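PDB 2QIK: UPF0131 protein ykqA from Bacillus subtilis, which is of unknown function but is probably a gamma-glutamylcyclotransferase of the AIG2-like family. Local coordinates for residues D173-A177 and I241-Y247; Q248-E252 and L267-N272. All coordinates share one frame; numbering follows the deposited sequence. Where two conformers were deposited one is given.

Contact 1: D173-A177 and I241-Y247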
loop_
_atom_site.group_PDB
_atom_site.type_symbol
_atom_site.label_atom_id
_atom_site.label_comp_id
_atom_site.label_asym_id
_atom_site.label_seq_id
_atom_site.Cartn_x
_atom_site.Cartn_y
_atom_site.Cartn_z
ATOM N N ASP A 173 -6.301 9.468 -21.581
ATOM C CA ASP A 173 -5.591 10.726 -21.777
ATOM C C ASP A 173 -4.137 10.687 -21.306
ATOM O O ASP A 173 -3.436 11.660 -21.406
ATOM C CB ASP A 173 -6.352 11.879 -21.121
ATOM C CG ASP A 173 -6.465 11.735 -19.635
ATOM O OD1 ASP A 173 -6.915 12.680 -18.942
ATOM O OD2 ASP A 173 -6.154 10.692 -19.049
ATOM N N GLY A 174 -3.641 9.537 -20.928
ATOM C CA GLY A 174 -2.362 9.442 -20.309
ATOM C C GLY A 174 -2.414 8.652 -19.020
ATOM O O GLY A 174 -3.454 8.159 -18.625
ATOM N N SER A 175 -1.323 8.597 -18.322
ATOM C CA SER A 175 -1.170 7.827 -17.105
ATOM C C SER A 175 -1.575 8.594 -15.834
ATOM O O SER A 175 -1.798 9.830 -15.854
ATOM C CB SER A 175 0.292 7.529 -16.943
ATOM O OG SER A 175 0.994 8.723 -16.784
ATOM N N ARG A 176 -1.786 7.854 -14.750
ATOM C CA ARG A 176 -1.792 8.414 -13.397
ATOM C C ARG A 176 -0.700 7.742 -12.573
ATOM O O ARG A 176 -0.187 6.681 -12.928
ATOM C CB ARG A 176 -3.162 8.274 -12.731
ATOM C CG ARG A 176 -4.307 8.870 -13.587
ATOM C CD ARG A 176 -4.257 10.315 -13.703
ATOM N NE ARG A 176 -5.415 10.879 -14.343
ATOM C CZ ARG A 176 -5.619 10.939 -15.636
ATOM N NH1 ARG A 176 -4.795 10.415 -16.486
ATOM N NH2 ARG A 176 -6.743 11.494 -16.106
ATOM N N ALA A 177 -0.365 8.361 -11.465
ATOM C CA ALA A 177 0.724 7.980 -10.610
ATOM C C ALA A 177 0.457 6.742 -9.760
ATOM O O ALA A 177 -0.666 6.383 -9.486
ATOM C CB ALA A 177 1.141 9.107 -9.742
ATOM N N ILE A 241 3.523 5.506 -19.230
ATOM C CA ILE A 241 3.316 6.494 -20.240
ATOM C C ILE A 241 3.175 7.859 -19.582
ATOM O O ILE A 241 2.913 7.944 -18.399
ATOM C CB ILE A 241 2.144 6.192 -21.173
ATOM C CG1 ILE A 241 0.829 6.278 -20.481
ATOM C CG2 ILE A 241 2.283 4.838 -21.811
ATOM C CD1 ILE A 241 -0.332 6.039 -21.450
ATOM N N ALA A 242 3.307 8.928 -20.337
ATOM C CA ALA A 242 3.249 10.250 -19.779
ATOM C C ALA A 242 1.865 10.596 -19.194
ATOM O O ALA A 242 0.830 10.198 -19.744
ATOM C CB ALA A 242 3.593 11.293 -20.826
ATOM N N PRO A 243 1.872 11.359 -18.108
ATOM C CA PRO A 243 0.614 11.850 -17.576
ATOM C C PRO A 243 0.044 12.991 -18.461
ATOM O O PRO A 243 0.782 13.647 -19.217
ATOM C CB PRO A 243 1.010 12.429 -16.195
ATOM C CG PRO A 243 2.453 12.821 -16.339
ATOM C CD PRO A 243 3.030 11.796 -17.296
ATOM N N PRO A 244 -1.264 13.199 -18.415
ATOM C CA PRO A 244 -1.795 14.338 -19.161
ATOM C C PRO A 244 -1.363 15.637 -18.469
ATOM O O PRO A 244 -1.059 15.676 -17.295
ATOM C CB PRO A 244 -3.305 14.124 -19.104
ATOM C CG PRO A 244 -3.494 13.322 -17.915
ATOM C CD PRO A 244 -2.302 12.519 -17.651
ATOM N N GLN A 245 -1.389 16.747 -19.214
ATOM C CA GLN A 245 -0.793 17.974 -18.758
ATOM C C GLN A 245 -1.419 18.571 -17.522
ATOM O O GLN A 245 -0.743 19.044 -16.674
ATOM C CB GLN A 245 -0.890 19.032 -19.908
ATOM C CG GLN A 245 -0.364 20.463 -19.754
ATOM C CD GLN A 245 -0.286 21.178 -21.124
ATOM O OE1 GLN A 245 -0.614 22.368 -21.231
ATOM N NE2 GLN A 245 0.153 20.435 -22.186
ATOM N N HIS A 246 -2.723 18.590 -17.459
ATOM C CA HIS A 246 -3.476 19.195 -16.371
ATOM C C HIS A 246 -3.067 18.506 -15.054
ATOM O O HIS A 246 -2.648 19.193 -14.055
ATOM C CB HIS A 246 -4.989 19.039 -16.781
ATOM C CG HIS A 246 -5.594 17.669 -16.493
ATOM N ND1 HIS A 246 -5.262 16.525 -17.192
ATOM C CD2 HIS A 246 -6.459 17.252 -15.524
ATOM C CE1 HIS A 246 -5.908 15.486 -16.705
ATOM N NE2 HIS A 246 -6.641 15.893 -15.690
ATOM N N TYR A 247 -3.112 17.167 -15.076
ATOM C CA TYR A 247 -2.704 16.285 -13.941
ATOM C C TYR A 247 -1.224 16.470 -13.592
ATOM O O TYR A 247 -0.897 16.606 -12.451
ATOM C CB TYR A 247 -3.007 14.857 -14.308
ATOM C CG TYR A 247 -2.613 13.811 -13.290
ATOM C CD1 TYR A 247 -3.320 13.634 -12.109
ATOM C CD2 TYR A 247 -1.526 13.009 -13.527
ATOM C CE1 TYR A 247 -2.915 12.656 -11.188
ATOM C CE2 TYR A 247 -1.118 12.066 -12.656
ATOM C CZ TYR A 247 -1.805 11.895 -11.475
ATOM O OH TYR A 247 -1.363 10.932 -10.637
HETATM O O HOH W 1 -7.866 13.648 -14.023
#

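Contact 2: Q248-E252 and L267-N272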
loop_
_atom_site.group_PDB
_atom_site.type_symbol
_atom_site.label_atom_id
_atom_site.label_comp_id
_atom_site.label_asym_id
_atom_site.label_seq_id
_atom_site.Cartn_x
_atom_site.Cartn_y
_atom_site.Cartn_z
ATOM N N GLN A 248 -0.340 16.514 -14.606
ATOM C CA GLN A 248 1.051 16.733 -14.327
ATOM C C GLN A 248 1.289 18.057 -13.630
ATOM O O GLN A 248 2.099 18.177 -12.694
ATOM C CB GLN A 248 1.876 16.690 -15.603
ATOM C CG GLN A 248 3.318 17.040 -15.369
ATOM C CD GLN A 248 4.309 16.736 -16.512
ATOM O OE1 GLN A 248 5.488 17.253 -16.511
ATOM N NE2 GLN A 248 3.894 15.912 -17.407
ATOM N N ILE A 249 0.529 19.075 -14.041
ATOM C CA ILE A 249 0.704 20.350 -13.354
ATOM C C ILE A 249 0.338 20.283 -11.883
ATOM O O ILE A 249 0.964 20.926 -11.058
ATOM C CB ILE A 249 -0.063 21.455 -14.109
ATOM C CG1 ILE A 249 0.520 21.719 -15.511
ATOM C CG2 ILE A 249 -0.040 22.783 -13.313
ATOM C CD1 ILE A 249 -0.430 22.514 -16.449
ATOM N N GLU A 250 -0.700 19.526 -11.525
ATOM C CA GLU A 250 -1.064 19.347 -10.095
ATOM C C GLU A 250 0.090 18.748 -9.325
ATOM O O GLU A 250 0.457 19.230 -8.257
ATOM C CB GLU A 250 -2.296 18.482 -9.979
ATOM C CG GLU A 250 -3.534 19.127 -10.525
ATOM C CD GLU A 250 -4.704 18.176 -10.614
ATOM O OE1 GLU A 250 -5.156 17.974 -11.762
ATOM O OE2 GLU A 250 -5.275 17.709 -9.617
ATOM N N ILE A 251 0.709 17.703 -9.899
ATOM C CA ILE A 251 1.847 17.059 -9.245
ATOM C C ILE A 251 2.985 18.020 -9.048
ATOM O O ILE A 251 3.615 18.123 -8.000
ATOM C CB ILE A 251 2.314 15.819 -10.012
ATOM C CG1 ILE A 251 1.227 14.798 -9.972
ATOM C CG2 ILE A 251 3.611 15.270 -9.461
ATOM C CD1 ILE A 251 1.521 13.529 -10.727
ATOM N N GLU A 252 3.242 18.790 -10.089
ATOM C CA GLU A 252 4.341 19.726 -10.024
ATOM C C GLU A 252 4.119 20.768 -8.969
ATOM O O GLU A 252 5.050 21.103 -8.235
ATOM C CB GLU A 252 4.593 20.380 -11.398
ATOM C CG GLU A 252 5.134 19.429 -12.438
ATOM C CD GLU A 252 5.525 20.090 -13.708
ATOM O OE1 GLU A 252 6.037 19.385 -14.565
ATOM O OE2 GLU A 252 5.368 21.308 -13.828
ATOM N N LEU A 267 11.612 14.068 -10.556
ATOM C CA LEU A 267 10.251 13.650 -10.851
ATOM C C LEU A 267 9.751 14.327 -12.145
ATOM O O LEU A 267 9.171 13.685 -12.988
ATOM C CB LEU A 267 9.330 13.931 -9.649
ATOM C CG LEU A 267 7.832 13.525 -9.846
ATOM C CD1 LEU A 267 7.590 12.054 -10.093
ATOM C CD2 LEU A 267 7.075 13.947 -8.644
ATOM N N LYS A 268 10.001 15.639 -12.258
ATOM C CA LYS A 268 9.665 16.365 -13.454
ATOM C C LYS A 268 10.387 15.746 -14.650
ATOM O O LYS A 268 9.780 15.547 -15.692
ATOM C CB LYS A 268 9.991 17.857 -13.335
ATOM C CG LYS A 268 9.015 18.598 -12.487
ATOM C CD LYS A 268 9.439 20.093 -12.274
ATOM C CE LYS A 268 8.431 20.935 -11.452
ATOM N NZ LYS A 268 8.896 22.338 -11.180
ATOM N N ARG A 269 11.694 15.482 -14.536
ATOM C CA ARG A 269 12.392 14.952 -15.666
ATOM C C ARG A 269 11.814 13.568 -16.068
ATOM O O ARG A 269 11.670 13.216 -17.248
ATOM C CB ARG A 269 13.904 14.770 -15.349
ATOM C CG ARG A 269 14.924 16.007 -15.323
ATOM C CD ARG A 269 16.601 15.720 -15.009
ATOM N NE ARG A 269 17.217 15.975 -16.272
ATOM C CZ ARG A 269 16.948 15.337 -17.427
ATOM N NH1 ARG A 269 17.600 15.687 -18.555
ATOM N NH2 ARG A 269 16.070 14.334 -17.479
ATOM N N HIS A 270 11.439 12.754 -15.050
ATOM C CA HIS A 270 10.853 11.465 -15.334
ATOM C C HIS A 270 9.548 11.613 -16.074
ATOM O O HIS A 270 9.342 10.916 -17.075
ATOM C CB HIS A 270 10.661 10.677 -14.035
ATOM C CG HIS A 270 10.097 9.326 -14.231
ATOM N ND1 HIS A 270 10.825 8.311 -14.826
ATOM C CD2 HIS A 270 8.891 8.825 -13.922
ATOM C CE1 HIS A 270 10.056 7.248 -14.909
ATOM N NE2 HIS A 270 8.873 7.521 -14.358
HETATM N N MSE A 271 8.634 12.428 -15.558
HETATM C CA MSE A 271 7.359 12.639 -16.226
HETATM C C MSE A 271 7.546 13.109 -17.664
HETATM O O MSE A 271 6.854 12.683 -18.559
HETATM C CB MSE A 271 6.512 13.622 -15.463
HETATM C CG MSE A 271 6.052 13.097 -14.093
HETATM SE SE MSE A 271 4.795 14.147 -13.151
HETATM C CE MSE A 271 5.845 15.638 -12.875
ATOM N N ASN A 272 8.464 14.025 -17.868
ATOM C CA ASN A 272 8.670 14.636 -19.197
ATOM C C ASN A 272 9.383 13.689 -20.159
ATOM O O ASN A 272 9.386 13.940 -21.363
ATOM C CB ASN A 272 9.423 15.974 -19.085
ATOM C CG ASN A 272 8.655 17.044 -18.457
ATOM O OD1 ASN A 272 9.222 17.921 -17.705
ATOM N ND2 ASN A 272 7.363 17.051 -18.713
HETATM O O HOH W 2 7.850 20.166 -16.360
#

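Contact 1: D173-A177 and I241-Y247
Ser175 is bonded to the loop leading into helix 245-258. Its backbone N donates to Ala242 O at 3.0 Å, nearly straight (166°), from above the carbonyl plane. In the modelled conformer, one of two, Ser175 OG lies 2.6 Å from Ile241 O and donates to it. Further along the strand, Ala177 N reaches Tyr247 OH at 2.9 Å, and that hydroxyl also hydrogen-bonds a citrate probably taken from the crystallisation liquor. Strand 174-180 is the second arm of an antiparallel pair with strand 164-171, and Pro244 is the N-cap residue of the helix; the contact sets the start of the second strand against the start of the helix.

The side chain of Arg176 is packed on two sides. Its CD sits over the middle of the Tyr247 ring, 3.5 Å from the centroid, a CH-pi contact; a bend at chi2 (-68°) helps fold the chain over that face. Pro244 CG lies over one face of the guanidinium, 3.5 Å from Arg176 NH1.

The rotation of the guanidinium is held by the Asp173 carboxylate, gripped end-on with Arg176 NH1 lying 2.9 Å from Asp173 OD2, and by a bond from Arg176 NH1 to Ser175 O. A water bridges Arg176 NH2 to His246 NE2. A methionine in place of Arg176 would probably leave the Asp173 carboxylate without its cationic mate and Pro244 CG without the flat group it packs on.

Contact 2: Q248-E252 and L267-N272
Met271, a selenomethionine in this crystal, overlaps Gln248, Ile251 and Glu252 with the end of its side chain. Met271 CE lies 3.8 Å from Gln248 CG and 3.9 Å from Glu252 CG, and Met271 SE is 4.0 Å from Ile251 CG2. The last torsion accounts for this double reach: the chain runs extended through chi2 and then bends at chi3 (-65°), which turns CE toward the CG atoms of both Gln248 and Glu252, while SE touches Gln248 and Ile251. Ile251 continues the apolar layer, its CG2 branch meeting Leu267 CD2 at 3.8 Å with the two side chains crossing at about a right angle.

Polar and charged groups border this layer. Lys268 crosses Glu252 at about a right angle, and the Lys268 methylenes do the touching: Lys268 CG comes near Glu252 OE1, and Lys268 CE is 3.8 Å from Glu252 CG. The ammonium is not salt-bridged to Glu252, since Lys268 NZ and Glu252 OE2 are 4.5 Å apart; it pairs instead with Glu256, one turn further along the same helix as Glu252. Glu252 is linked to Asn272 through a water that donates to Glu252 OE1 at 2.7 Å and to Asn272 OD1, so the carboxylate and the amide share a bridge across the two helices.

The segment axes approach to 11.1 Å and run antiparallel at 169°, the geometry of a helical hairpin formed by helices 245-258 and 261-273. Its apolar side faces strand 164-171: Ile251 and Met271 both touch Phe167 there, Leu267 touches Thr165, and Met137 from a loop also packs on Ile251.

In the fold
Contacts 1 and 2 have centres about 9 Å apart and follow in series along the chain, the first closing at 247 and the second opening at 248, both using helix 245-258. Contact 1 fixes the start of that helix to strand 174-180; contact 2 pairs its next turns with helix 261-273. They meet directly where Pro243 packs against the Gln248 side chain. Phe167 of strand 164-171 touches Ser175 and Ala177 of contact 1 and Ile251 and Met271 of contact 2. Contact 1 thus joins the C-terminal helical hairpin to the two-stranded antiparallel pair directly, while contact 2 holds the hairpin's own helices together, away from the substrate-binding residues inferred by similarity.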